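Alpha-galactosidase 1 (Saccharomyces cerevisiae, PDB 3LRK) hydrolyses terminal, non-reducing alpha-D-galactose residues from alpha-galactosides such as galactose oligosaccharides and galactomannans, working as a secreted homotetrameric glycosidase of family GH27. Local coordinates at residues Asp72-Asp80 with Thr120-Arg130; Met96-His104 with Phe137-Tyr145. The protein carries 1 engineered substitution. One frame throughout, in Å; residues are numbered along the deposited sequence.

Interaction 1 of 2, residues Asp72-Asp80 with Thr120-Arg130; sequences DDCWSSGRD and TCAGYPGSLGR
The backbones of C74 and Y124 approach to 6.3 Å between their CA atoms and those of G78 and P125 to 6.1 Å; two adjacent loop residues, Y124 and P125, thus span the distance from C74 to G78, and no main-chain hydrogen bond joins the two segments. D73, a substrate-binding residue, carries the polar end. Its OD1 takes the hydroxyl of T120 on the syn lone pair, OG1 to OD1 2.7 Å, and the amide of C74 on the anti side; its OD2 accepts from A122 N at 2.9 Å, 31° out of the carboxylate plane. Three donors from two chain segments thus grip the carboxylate, which probably restrains its rotation. T120 OG1 also accepts from Y124 N, which ties this second-shell hydroxyl to its own turn. C74 lies over the Y124 ring: its CA sits 3.5 Å from the ring centroid, 11° off the normal, a CH-pi contact. Further along, water 1 joins S76 OG to P125 O. R79, extended from CG to NE, delivers NH2 to G126 O at 2.9 Å, from above the carbonyl plane. R130 CD covers one guanidinium face, its own guanidinium plane turned only 19° from that of R79. The two like charges are close, but a salt bridge from R79 NH2 to D134 probably offsets the R79 charge. In the TIM barrel, this contact joins the loop after strand 68-70, including the hairpin strand 76-79 paired with 85-87, to the loop between strand 109-115 and helix 131-140; the C42-C74 disulfide and helix 37-40 border its D73 end.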
ATOM      1  N   ASP A  72      34.016  -1.476   6.818  1.00 20.60           N
ATOM      2  CA  ASP A  72      32.784  -0.785   6.431  1.00 20.90           C
ATOM      3  C   ASP A  72      33.097   0.539   5.707  1.00 20.71           C
ATOM      4  O   ASP A  72      34.066   0.617   4.957  1.00 21.12           O
ATOM      5  CB  ASP A  72      31.891  -0.596   7.672  1.00 20.81           C
ATOM      6  CG  ASP A  72      30.395  -0.603   7.341  1.00 22.15           C
ATOM      7  OD1 ASP A  72      29.779  -1.689   7.290  1.00 22.96           O
ATOM      8  OD2 ASP A  72      29.832   0.493   7.147  1.00 23.23           O
ATOM      9  N   ASP A  73      32.264   1.559   5.920  1.00 21.28           N
ATOM     10  CA  ASP A  73      32.296   2.837   5.191  1.00 21.64           C
ATOM     11  C   ASP A  73      33.557   3.667   5.514  1.00 22.61           C
ATOM     12  O   ASP A  73      34.346   3.288   6.380  1.00 22.84           O
ATOM     13  CB  ASP A  73      31.029   3.628   5.568  1.00 21.04           C
ATOM     14  CG  ASP A  73      30.546   4.603   4.477  1.00 21.18           C
ATOM     15  OD1 ASP A  73      31.300   4.990   3.550  1.00 18.91           O
ATOM     16  OD2 ASP A  73      29.361   4.986   4.561  1.00 19.36           O
ATOM     17  N   CYS A  74      33.729   4.792   4.807  1.00 23.33           N
ATOM     18  CA  CYS A  74      34.745   5.830   5.115  1.00 24.27           C
ATOM     19  C   CYS A  74      36.205   5.438   4.877  1.00 24.14           C
ATOM     20  O   CYS A  74      37.120   5.943   5.554  1.00 24.59           O
ATOM     21  CB  CYS A  74      34.595   6.351   6.553  1.00 24.60           C
ATOM     22  SG  CYS A  74      32.931   6.288   7.217  1.00 27.44           S
ATOM     23  N   TRP A  75      36.433   4.563   3.904  1.00 23.21           N
ATOM     24  CA  TRP A  75      37.767   4.000   3.703  1.00 22.16           C
ATOM     25  C   TRP A  75      38.492   4.679   2.532  1.00 22.32           C
ATOM     26  O   TRP A  75      39.726   4.660   2.466  1.00 22.30           O
ATOM     27  CB  TRP A  75      37.671   2.472   3.508  1.00 20.86           C
ATOM     28  CG  TRP A  75      36.897   2.082   2.284  1.00 20.24           C
ATOM     29  CD1 TRP A  75      35.570   1.734   2.221  1.00 19.02           C
ATOM     30  CD2 TRP A  75      37.387   2.030   0.935  1.00 19.79           C
ATOM     31  NE1 TRP A  75      35.212   1.459   0.918  1.00 17.63           N
ATOM     32  CE2 TRP A  75      36.301   1.637   0.107  1.00 18.07           C
ATOM     33  CE3 TRP A  75      38.637   2.266   0.342  1.00 18.47           C
ATOM     34  CZ2 TRP A  75      36.429   1.479  -1.275  1.00 18.01           C
ATOM     35  CZ3 TRP A  75      38.762   2.113  -1.036  1.00 19.14           C
ATOM     36  CH2 TRP A  75      37.656   1.712  -1.830  1.00 19.12           C
ATOM     37  N   SER A  76      37.716   5.270   1.616  1.00 21.54           N
ATOM     38  CA  SER A  76      38.243   5.878   0.392  1.00 21.54           C
ATOM     39  C   SER A  76      38.464   7.388   0.531  1.00 21.95           C
ATOM     40  O   SER A  76      37.953   8.025   1.456  1.00 22.06           O
ATOM     41  CB  SER A  76      37.292   5.625  -0.785  1.00 21.47           C
ATOM     42  OG  SER A  76      35.985   6.096  -0.488  1.00 20.58           O
ATOM     43  N   SER A  77      39.225   7.952  -0.395  1.00 22.54           N
ATOM     44  CA  SER A  77      39.459   9.402  -0.412  1.00 23.23           C
ATOM     45  C   SER A  77      38.929  10.080  -1.682  1.00 23.54           C
ATOM     46  O   SER A  77      38.924  11.311  -1.783  1.00 23.91           O
ATOM     47  CB  SER A  77      40.950   9.695  -0.215  1.00 22.87           C
ATOM     48  OG  SER A  77      41.719   9.139  -1.267  1.00 23.10           O
ATOM     49  N   GLY A  78      38.455   9.281  -2.631  1.00 23.83           N
ATOM     50  CA  GLY A  78      37.993   9.789  -3.929  1.00 24.06           C
ATOM     51  C   GLY A  78      38.253   8.806  -5.058  1.00 24.15           C
ATOM     52  O   GLY A  78      38.353   7.589  -4.825  1.00 24.10           O
ATOM     53  N   ARG A  79      38.367   9.334  -6.277  1.00 23.83           N
ATOM     54  CA  ARG A  79      38.668   8.532  -7.468  1.00 24.12           C
ATOM     55  C   ARG A  79      39.849   9.143  -8.229  1.00 24.57           C
ATOM     56  O   ARG A  79      40.025  10.372  -8.235  1.00 24.41           O
ATOM     57  CB  ARG A  79      37.439   8.413  -8.390  1.00 23.68           C
ATOM     58  CG  ARG A  79      36.219   7.783  -7.728  1.00 22.73           C
ATOM     59  CD  ARG A  79      35.039   7.567  -8.685  1.00 20.59           C
ATOM     60  NE  ARG A  79      33.993   6.790  -8.016  1.00 20.33           N
ATOM     61  CZ  ARG A  79      33.908   5.453  -8.040  1.00 21.66           C
ATOM     62  NH1 ARG A  79      34.790   4.735  -8.723  1.00 19.63           N
ATOM     63  NH2 ARG A  79      32.940   4.833  -7.374  1.00 20.91           N
ATOM     64  N   ASP A  80      40.653   8.290  -8.862  1.00 24.95           N
ATOM     65  CA  ASP A  80      41.820   8.749  -9.636  1.00 25.93           C
ATOM     66  C   ASP A  80      41.438   9.244 -11.038  1.00 26.29           C
ATOM     67  O   ASP A  80      40.253   9.272 -11.383  1.00 26.12           O
ATOM     68  CB  ASP A  80      42.916   7.660  -9.686  1.00 25.72           C
ATOM     69  CG  ASP A  80      42.520   6.431 -10.518  1.00 26.95           C
ATOM     70  OD1 ASP A  80      41.600   6.513 -11.363  1.00 25.07           O
ATOM     71  OD2 ASP A  80      43.168   5.374 -10.338  1.00 28.01           O
ATOM     72  N   THR A 120      28.223   6.745  -0.624  1.00 19.17           N
ATOM     73  CA  THR A 120      27.975   5.832   0.474  1.00 19.49           C
ATOM     74  C   THR A 120      27.144   6.563   1.519  1.00 19.65           C
ATOM     75  O   THR A 120      26.920   7.772   1.415  1.00 20.19           O
ATOM     76  CB  THR A 120      29.288   5.328   1.096  1.00 18.97           C
ATOM     77  OG1 THR A 120      29.990   6.433   1.692  1.00 19.51           O
ATOM     78  CG2 THR A 120      30.169   4.680   0.024  1.00 19.95           C
ATOM     79  N   CYS A 121      26.695   5.838   2.533  1.00 20.10           N
ATOM     80  CA  CYS A 121      25.892   6.449   3.587  1.00 21.07           C
ATOM     81  C   CYS A 121      26.610   7.581   4.341  1.00 21.64           C
ATOM     82  O   CYS A 121      25.973   8.548   4.758  1.00 21.42           O
ATOM     83  CB  CYS A 121      25.363   5.384   4.533  1.00 21.08           C
ATOM     84  SG  CYS A 121      24.239   4.216   3.729  1.00 21.34           S
ATOM     85  N   ALA A 122      27.930   7.469   4.486  1.00 21.92           N
ATOM     86  CA  ALA A 122      28.733   8.531   5.102  1.00 22.13           C
ATOM     87  C   ALA A 122      29.244   9.575   4.108  1.00 22.26           C
ATOM     88  O   ALA A 122      30.016  10.465   4.476  1.00 22.69           O
ATOM     89  CB  ALA A 122      29.886   7.935   5.907  1.00 22.46           C
ATOM     90  N   GLY A 123      28.824   9.460   2.848  1.00 22.44           N
ATOM     91  CA  GLY A 123      29.098  10.475   1.827  1.00 22.16           C
ATOM     92  C   GLY A 123      30.370  10.322   1.027  1.00 21.95           C
ATOM     93  O   GLY A 123      30.824  11.277   0.393  1.00 21.45           O
ATOM     94  N   TYR A 124      30.951   9.120   1.054  1.00 21.58           N
ATOM     95  CA  TYR A 124      32.120   8.782   0.243  1.00 21.40           C
ATOM     96  C   TYR A 124      31.667   8.300  -1.137  1.00 21.10           C
ATOM     97  O   TYR A 124      30.476   8.090  -1.334  1.00 21.56           O
ATOM     98  CB  TYR A 124      32.945   7.711   0.972  1.00 21.53           C
ATOM     99  CG  TYR A 124      33.555   8.252   2.237  1.00 22.25           C
ATOM    100  CD1 TYR A 124      32.772   8.466   3.381  1.00 22.90           C
ATOM    101  CD2 TYR A 124      34.908   8.593   2.284  1.00 22.97           C
ATOM    102  CE1 TYR A 124      33.328   8.984   4.544  1.00 24.11           C
ATOM    103  CE2 TYR A 124      35.475   9.118   3.446  1.00 24.75           C
ATOM    104  CZ  TYR A 124      34.680   9.300   4.566  1.00 25.00           C
ATOM    105  OH  TYR A 124      35.236   9.799   5.710  1.00 26.22           O
ATOM    106  N   PRO A 125      32.603   8.154  -2.104  1.00 21.03           N
ATOM    107  CA  PRO A 125      32.227   7.722  -3.456  1.00 20.48           C
ATOM    108  C   PRO A 125      31.442   6.413  -3.493  1.00 20.03           C
ATOM    109  O   PRO A 125      31.875   5.406  -2.935  1.00 19.69           O
ATOM    110  CB  PRO A 125      33.571   7.552  -4.171  1.00 20.44           C
ATOM    111  CG  PRO A 125      34.533   8.383  -3.388  1.00 20.71           C
ATOM    112  CD  PRO A 125      34.051   8.432  -1.990  1.00 20.89           C
ATOM    113  N   GLY A 126      30.290   6.456  -4.160  1.00 19.95           N
ATOM    114  CA  GLY A 126      29.435   5.287  -4.339  1.00 19.67           C
ATOM    115  C   GLY A 126      29.612   4.662  -5.712  1.00 19.17           C
ATOM    116  O   GLY A 126      30.206   5.267  -6.610  1.00 19.78           O
ATOM    117  N   SER A 127      29.091   3.445  -5.878  1.00 18.58           N
ATOM    118  CA  SER A 127      29.367   2.640  -7.064  1.00 18.48           C
ATOM    119  C   SER A 127      28.290   2.643  -8.155  1.00 18.64           C
ATOM    120  O   SER A 127      28.472   1.998  -9.191  1.00 18.47           O
ATOM    121  CB  SER A 127      29.639   1.178  -6.664  1.00 18.56           C
ATOM    122  OG  SER A 127      30.757   1.081  -5.806  1.00 18.40           O
ATOM    123  N   LEU A 128      27.180   3.343  -7.936  1.00 18.25           N
ATOM    124  CA  LEU A 128      26.102   3.350  -8.948  1.00 17.83           C
ATOM    125  C   LEU A 128      26.584   3.901 -10.302  1.00 17.84           C
ATOM    126  O   LEU A 128      27.065   5.036 -10.390  1.00 17.45           O
ATOM    127  CB  LEU A 128      24.864   4.102  -8.449  1.00 18.15           C
ATOM    128  CG  LEU A 128      23.588   4.035  -9.309  1.00 17.23           C
ATOM    129  CD1 LEU A 128      23.218   2.576  -9.667  1.00 17.35           C
ATOM    130  CD2 LEU A 128      22.431   4.749  -8.582  1.00 18.77           C
ATOM    131  N   GLY A 129      26.466   3.064 -11.333  1.00 17.52           N
ATOM    132  CA  GLY A 129      26.919   3.376 -12.687  1.00 18.07           C
ATOM    133  C   GLY A 129      28.424   3.215 -12.849  1.00 18.20           C
ATOM    134  O   GLY A 129      28.973   3.526 -13.896  1.00 18.47           O
ATOM    135  N   ARG A 130      29.083   2.741 -11.796  1.00 17.96           N
ATOM    136  CA  ARG A 130      30.531   2.575 -11.779  1.00 18.48           C
ATOM    137  C   ARG A 130      30.876   1.155 -11.371  1.00 18.32           C
ATOM    138  O   ARG A 130      31.975   0.885 -10.891  1.00 17.66           O
ATOM    139  CB  ARG A 130      31.157   3.587 -10.815  1.00 18.21           C
ATOM    140  CG  ARG A 130      30.833   5.054 -11.195  1.00 21.29           C
ATOM    141  CD  ARG A 130      31.323   6.000 -10.125  1.00 24.80           C
ATOM    142  NE  ARG A 130      30.944   7.398 -10.354  1.00 27.50           N
ATOM    143  CZ  ARG A 130      31.668   8.284 -11.043  1.00 30.09           C
ATOM    144  NH1 ARG A 130      32.821   7.939 -11.617  1.00 30.39           N
ATOM    145  NH2 ARG A 130      31.228   9.536 -11.173  1.00 31.75           N
TER
HETATM  146  O   HOH W   1      33.790   4.588  -1.099  1.00 20.37           O
HETATM  147  O   HOH W   2      31.571   7.906  -6.920  1.00 25.73           O

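Interaction 2 of 2, residues Met96-His104 with Phe137-Tyr145. With NA (sodium ion), chain K; NAG (2-acetamido-2-deoxy-beta-D-glucopyranose), chain D.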
ATOM      1  N   MET A  96      44.753  -1.427  -0.124  1.00 22.31           N
ATOM      2  CA  MET A  96      43.850  -2.414   0.457  1.00 21.25           C
ATOM      3  C   MET A  96      44.353  -3.843   0.258  1.00 20.86           C
ATOM      4  O   MET A  96      44.194  -4.672   1.139  1.00 20.89           O
ATOM      5  CB  MET A  96      42.433  -2.254  -0.126  1.00 21.25           C
ATOM      6  CG  MET A  96      41.855  -0.823   0.028  1.00 21.17           C
ATOM      7  SD  MET A  96      42.124  -0.056   1.654  1.00 24.66           S
ATOM      8  CE  MET A  96      41.303  -1.195   2.729  1.00 22.53           C
ATOM      9  N   GLY A  97      44.961  -4.123  -0.895  1.00 20.51           N
ATOM     10  CA  GLY A  97      45.430  -5.479  -1.215  1.00 20.84           C
ATOM     11  C   GLY A  97      46.409  -5.974  -0.163  1.00 20.89           C
ATOM     12  O   GLY A  97      46.423  -7.147   0.183  1.00 20.72           O
ATOM     13  N   HIS A  98      47.221  -5.059   0.360  1.00 21.46           N
ATOM     14  CA  HIS A  98      48.148  -5.388   1.446  1.00 21.74           C
ATOM     15  C   HIS A  98      47.456  -5.785   2.764  1.00 21.53           C
ATOM     16  O   HIS A  98      47.952  -6.655   3.502  1.00 21.48           O
ATOM     17  CB  HIS A  98      49.121  -4.234   1.679  1.00 21.73           C
ATOM     18  CG  HIS A  98      50.309  -4.621   2.497  1.00 23.45           C
ATOM     19  ND1 HIS A  98      51.236  -5.545   2.063  1.00 24.12           N
ATOM     20  CD2 HIS A  98      50.709  -4.236   3.730  1.00 23.89           C
ATOM     21  CE1 HIS A  98      52.164  -5.702   2.987  1.00 23.45           C
ATOM     22  NE2 HIS A  98      51.874  -4.909   4.002  1.00 24.66           N
ATOM     23  N   VAL A  99      46.321  -5.153   3.058  1.00 21.24           N
ATOM     24  CA  VAL A  99      45.476  -5.556   4.200  1.00 21.42           C
ATOM     25  C   VAL A  99      44.928  -6.972   3.966  1.00 21.57           C
ATOM     26  O   VAL A  99      44.981  -7.814   4.859  1.00 21.84           O
ATOM     27  CB  VAL A  99      44.301  -4.566   4.444  1.00 21.36           C
ATOM     28  CG1 VAL A  99      43.474  -4.955   5.702  1.00 20.48           C
ATOM     29  CG2 VAL A  99      44.812  -3.128   4.536  1.00 21.20           C
ATOM     30  N   ALA A 100      44.412  -7.223   2.758  1.00 22.06           N
ATOM     31  CA  ALA A 100      43.935  -8.557   2.354  1.00 21.85           C
ATOM     32  C   ALA A 100      44.992  -9.649   2.569  1.00 21.81           C
ATOM     33  O   ALA A 100      44.672 -10.743   3.025  1.00 22.33           O
ATOM     34  CB  ALA A 100      43.508  -8.534   0.889  1.00 21.17           C
ATOM     35  N   ASP A 101      46.237  -9.343   2.214  1.00 22.54           N
ATOM     36  CA  ASP A 101      47.357 -10.306   2.282  1.00 22.56           C
ATOM     37  C   ASP A 101      47.664 -10.708   3.717  1.00 22.41           C
ATOM     38  O   ASP A 101      47.842 -11.899   4.015  1.00 21.97           O
ATOM     39  CB  ASP A 101      48.610  -9.713   1.626  1.00 22.67           C
ATOM     40  CG  ASP A 101      48.448  -9.497   0.131  1.00 22.55           C
ATOM     41  OD1 ASP A 101      47.556 -10.114  -0.488  1.00 21.62           O
ATOM     42  OD2 ASP A 101      49.215  -8.694  -0.428  1.00 22.40           O
ATOM     43  N   HIS A 102      47.731  -9.711   4.602  1.00 22.36           N
ATOM     44  CA  HIS A 102      47.856  -9.943   6.052  1.00 22.47           C
ATOM     45  C   HIS A 102      46.709 -10.781   6.602  1.00 22.26           C
ATOM     46  O   HIS A 102      46.925 -11.715   7.387  1.00 22.40           O
ATOM     47  CB  HIS A 102      47.897  -8.609   6.798  1.00 22.63           C
ATOM     48  CG  HIS A 102      49.261  -8.021   6.919  1.00 23.12           C
ATOM     49  ND1 HIS A 102      50.309  -8.699   7.502  1.00 24.08           N
ATOM     50  CD2 HIS A 102      49.748  -6.810   6.560  1.00 22.76           C
ATOM     51  CE1 HIS A 102      51.386  -7.938   7.489  1.00 24.27           C
ATOM     52  NE2 HIS A 102      51.071  -6.785   6.930  1.00 23.85           N
ATOM     53  N   LEU A 103      45.482 -10.450   6.193  1.00 21.89           N
ATOM     54  CA  LEU A 103      44.314 -11.224   6.609  1.00 21.50           C
ATOM     55  C   LEU A 103      44.385 -12.673   6.122  1.00 21.43           C
ATOM     56  O   LEU A 103      44.216 -13.601   6.915  1.00 21.32           O
ATOM     57  CB  LEU A 103      42.997 -10.537   6.191  1.00 21.31           C
ATOM     58  CG  LEU A 103      42.729  -9.194   6.900  1.00 21.45           C
ATOM     59  CD1 LEU A 103      41.516  -8.459   6.311  1.00 20.27           C
ATOM     60  CD2 LEU A 103      42.549  -9.383   8.401  1.00 20.65           C
ATOM     61  N   HIS A 104      44.659 -12.861   4.831  1.00 21.78           N
ATOM     62  CA  HIS A 104      44.744 -14.198   4.243  1.00 22.58           C
ATOM     63  C   HIS A 104      45.863 -15.034   4.874  1.00 23.25           C
ATOM     64  O   HIS A 104      45.714 -16.242   5.059  1.00 23.67           O
ATOM     65  CB  HIS A 104      44.929 -14.110   2.721  1.00 22.07           C
ATOM     66  CG  HIS A 104      43.757 -13.498   2.009  1.00 22.23           C
ATOM     67  ND1 HIS A 104      43.875 -12.844   0.800  1.00 21.85           N
ATOM     68  CD2 HIS A 104      42.449 -13.423   2.351  1.00 21.37           C
ATOM     69  CE1 HIS A 104      42.687 -12.408   0.419  1.00 21.59           C
ATOM     70  NE2 HIS A 104      41.804 -12.749   1.342  1.00 23.08           N
ATOM     71  N   PHE A 137      38.317  -2.890  -8.960  1.00 19.71           N
ATOM     72  CA  PHE A 137      39.087  -2.424  -7.798  1.00 19.76           C
ATOM     73  C   PHE A 137      39.085  -3.446  -6.651  1.00 19.78           C
ATOM     74  O   PHE A 137      40.156  -3.758  -6.086  1.00 18.64           O
ATOM     75  CB  PHE A 137      38.594  -1.046  -7.295  1.00 19.85           C
ATOM     76  CG  PHE A 137      39.243  -0.619  -6.008  1.00 20.06           C
ATOM     77  CD1 PHE A 137      40.397   0.166  -6.021  1.00 20.03           C
ATOM     78  CD2 PHE A 137      38.719  -1.023  -4.782  1.00 19.46           C
ATOM     79  CE1 PHE A 137      41.003   0.536  -4.838  1.00 19.32           C
ATOM     80  CE2 PHE A 137      39.336  -0.657  -3.590  1.00 21.02           C
ATOM     81  CZ  PHE A 137      40.476   0.131  -3.624  1.00 18.32           C
ATOM     82  N   PHE A 138      37.906  -3.971  -6.297  1.00 19.46           N
ATOM     83  CA  PHE A 138      37.837  -4.913  -5.177  1.00 20.28           C
ATOM     84  C   PHE A 138      38.605  -6.216  -5.478  1.00 20.80           C
ATOM     85  O   PHE A 138      39.327  -6.724  -4.625  1.00 21.42           O
ATOM     86  CB  PHE A 138      36.390  -5.187  -4.728  1.00 20.17           C
ATOM     87  CG  PHE A 138      35.671  -3.958  -4.211  1.00 21.59           C
ATOM     88  CD1 PHE A 138      36.196  -3.213  -3.147  1.00 20.05           C
ATOM     89  CD2 PHE A 138      34.474  -3.544  -4.794  1.00 21.99           C
ATOM     90  CE1 PHE A 138      35.534  -2.071  -2.677  1.00 21.30           C
ATOM     91  CE2 PHE A 138      33.812  -2.402  -4.332  1.00 23.04           C
ATOM     92  CZ  PHE A 138      34.339  -1.665  -3.270  1.00 20.19           C
ATOM     93  N   ALA A 139      38.462  -6.727  -6.697  1.00 21.03           N
ATOM     94  CA  ALA A 139      39.192  -7.923  -7.129  1.00 21.06           C
ATOM     95  C   ALA A 139      40.710  -7.688  -7.217  1.00 21.21           C
ATOM     96  O   ALA A 139      41.495  -8.557  -6.818  1.00 20.61           O
ATOM     97  CB  ALA A 139      38.657  -8.412  -8.438  1.00 21.39           C
ATOM     98  N   ASN A 140      41.115  -6.515  -7.717  1.00 21.29           N
ATOM     99  CA  ASN A 140      42.544  -6.135  -7.769  1.00 21.60           C
ATOM    100  C   ASN A 140      43.164  -6.108  -6.380  1.00 21.61           C
ATOM    101  O   ASN A 140      44.356  -6.385  -6.207  1.00 21.95           O
ATOM    102  CB  ASN A 140      42.738  -4.763  -8.426  1.00 21.27           C
ATOM    103  CG  ASN A 140      42.569  -4.797  -9.930  1.00 20.81           C
ATOM    104  OD1 ASN A 140      42.334  -5.854 -10.531  1.00 21.68           O
ATOM    105  ND2 ASN A 140      42.673  -3.629 -10.550  1.00 20.06           N
ATOM    106  N   ASN A 141      42.338  -5.759  -5.394  1.00 21.48           N
ATOM    107  CA  ASN A 141      42.752  -5.679  -3.998  1.00 20.95           C
ATOM    108  C   ASN A 141      42.446  -6.928  -3.171  1.00 20.49           C
ATOM    109  O   ASN A 141      42.527  -6.905  -1.943  1.00 20.27           O
ATOM    110  CB  ASN A 141      42.192  -4.402  -3.373  1.00 20.88           C
ATOM    111  CG  ASN A 141      42.847  -3.174  -3.952  1.00 22.08           C
ATOM    112  OD1 ASN A 141      42.337  -2.571  -4.903  1.00 22.77           O
ATOM    113  ND2 ASN A 141      44.028  -2.841  -3.440  1.00 20.06           N
ATOM    114  N   ARG A 142      42.083  -8.008  -3.868  1.00 20.02           N
ATOM    115  CA  ARG A 142      41.991  -9.368  -3.289  1.00 19.83           C
ATOM    116  C   ARG A 142      40.949  -9.485  -2.175  1.00 19.78           C
ATOM    117  O   ARG A 142      41.110 -10.223  -1.202  1.00 19.21           O
ATOM    118  CB  ARG A 142      43.391  -9.869  -2.867  1.00 20.41           C
ATOM    119  CG  ARG A 142      44.338  -9.895  -4.066  1.00 20.08           C
ATOM    120  CD  ARG A 142      45.755 -10.280  -3.701  1.00 22.47           C
ATOM    121  NE  ARG A 142      46.526  -9.234  -3.019  1.00 21.54           N
ATOM    122  CZ  ARG A 142      47.063  -8.165  -3.609  1.00 21.80           C
ATOM    123  NH1 ARG A 142      46.883  -7.939  -4.904  1.00 21.82           N
ATOM    124  NH2 ARG A 142      47.791  -7.313  -2.902  1.00 20.88           N
ATOM    125  N   VAL A 143      39.855  -8.753  -2.374  1.00 19.57           N
ATOM    126  CA  VAL A 143      38.695  -8.740  -1.496  1.00 18.71           C
ATOM    127  C   VAL A 143      37.854 -10.015  -1.702  1.00 18.90           C
ATOM    128  O   VAL A 143      37.745 -10.500  -2.813  1.00 19.38           O
ATOM    129  CB  VAL A 143      37.855  -7.458  -1.800  1.00 18.78           C
ATOM    130  CG1 VAL A 143      36.485  -7.484  -1.109  1.00 17.65           C
ATOM    131  CG2 VAL A 143      38.646  -6.210  -1.397  1.00 17.57           C
ATOM    132  N   ASP A 144      37.265 -10.538  -0.627  1.00 19.04           N
ATOM    133  CA  ASP A 144      36.496 -11.805  -0.666  1.00 19.25           C
ATOM    134  C   ASP A 144      35.004 -11.656  -0.423  1.00 19.13           C
ATOM    135  O   ASP A 144      34.263 -12.641  -0.519  1.00 19.31           O
ATOM    136  CB  ASP A 144      37.047 -12.790   0.371  1.00 19.16           C
ATOM    137  CG  ASP A 144      38.548 -12.941   0.288  1.00 19.17           C
ATOM    138  OD1 ASP A 144      39.059 -13.378  -0.771  1.00 19.91           O
ATOM    139  OD2 ASP A 144      39.214 -12.586   1.277  1.00 19.46           O
ATOM    140  N   TYR A 145      34.569 -10.432  -0.102  1.00 18.93           N
ATOM    141  CA  TYR A 145      33.220 -10.160   0.398  1.00 18.57           C
ATOM    142  C   TYR A 145      32.913  -8.685   0.164  1.00 18.75           C
ATOM    143  O   TYR A 145      33.761  -7.821   0.403  1.00 18.65           O
ATOM    144  CB  TYR A 145      33.195 -10.491   1.891  1.00 18.61           C
ATOM    145  CG  TYR A 145      31.910 -10.298   2.690  1.00 19.17           C
ATOM    146  CD1 TYR A 145      31.427  -9.022   3.010  1.00 18.14           C
ATOM    147  CD2 TYR A 145      31.226 -11.408   3.195  1.00 18.78           C
ATOM    148  CE1 TYR A 145      30.268  -8.866   3.804  1.00 18.83           C
ATOM    149  CE2 TYR A 145      30.088 -11.267   3.965  1.00 19.60           C
ATOM    150  CZ  TYR A 145      29.606  -9.998   4.268  1.00 19.55           C
ATOM    151  OH  TYR A 145      28.466  -9.876   5.042  1.00 18.72           O
TER
HETATM  152 NA    NA K8001      52.438  -5.083   6.225  1.00 18.08          NA
HETATM  153  C1  NAG D1001      51.908 -13.791   3.140  1.00 28.61           C
HETATM  154  C2  NAG D1001      52.971 -12.702   3.032  1.00 28.82           C
HETATM  155  C3  NAG D1001      53.755 -12.858   1.727  1.00 29.10           C
HETATM  156  C4  NAG D1001      54.304 -14.280   1.568  1.00 29.16           C
HETATM  157  C5  NAG D1001      53.232 -15.324   1.881  1.00 29.92           C
HETATM  158  C6  NAG D1001      53.841 -16.717   2.013  1.00 32.05           C
HETATM  159  C7  NAG D1001      52.260 -10.710   4.284  1.00 28.33           C
HETATM  160  C8  NAG D1001      51.801  -9.285   4.191  1.00 26.81           C
HETATM  161  N2  NAG D1001      52.389 -11.371   3.130  1.00 28.68           N
HETATM  162  O3  NAG D1001      54.812 -11.927   1.686  1.00 27.84           O
HETATM  163  O4  NAG D1001      54.786 -14.469   0.247  1.00 29.87           O
HETATM  164  O5  NAG D1001      52.561 -15.047   3.101  1.00 28.69           O
HETATM  165  O6  NAG D1001      52.792 -17.633   1.785  1.00 33.30           O
HETATM  166  O7  NAG D1001      52.489 -11.217   5.384  1.00 28.43           O
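R142 meets D101 side-on, two nitrogens to two oxygens: NE to OD1 at 2.9 Å and NH2 to OD2 at 3.2 Å. Both oxygens are approached on their syn sides, and the carboxylate and guanidinium planes lie 16° apart, a bidentate salt bridge. R142 is also the C-prime residue of a Schellman motif that ends helix 131-140, with positive phi and the bonds V143 N to F138 O and R142 N to A139 O. This turn sets the backbone at R142, from which the side chain, bent at chi3 (-75°), brings one face of its guanidinium over G97 CA. R142 NH2 lies 3.3 Å from G97 C, a tight approach over a residue with no side chain. Replacing R142 by an alanine would probably leave the D101 carboxylate without its charged mate and uncover the backbone at G97.

The helix 96-105 end is held by a second polar pair. H104 NE2 donates to D144 OD2 at 2.6 Å, nearly straight (167°) and close to the ring plane, while the ring and carboxylate planes are well inclined to each other. D144 is itself positioned by a salt bridge to R179 and by the amide of F110. Between the two pairs, A100 CB rests against N141 O, and toward the N-terminal side of 96-104 M96 CG packs obliquely on the F137 ring. In the barrel the contact thus sets helix 96-105 against the loop that leads from helix 131-140 into strand 145-149. On the helix's other flank H98 and H102 bind a sodium ion, and the N-acetyl methyl C8 of an N-acetylglucosamine lies over the centre of the H102 ring, 3.6 Å from H102 CE1.

The centres of interactions 1 and 2 are about 17 Å apart, and their segments alternate along the chain within the TIM-barrel domain. They meet directly: W75 CH2 of 72-80 packs on F137 CE2 of 137-145 at 3.4 Å, the two ring planes at about 20°, and W75 CZ2 lies 3.9 Å from F138 CE1. Interaction 1 is the one at the active site, since D72 and D73 bind substrate and the side chain of C121 is about 3 Å from that of the nucleophile D149. Interaction 2 stands further back: the M96 side chain is about 11 Å from that of D72, and its H98 and H102 bind the sodium ion beside the glycan.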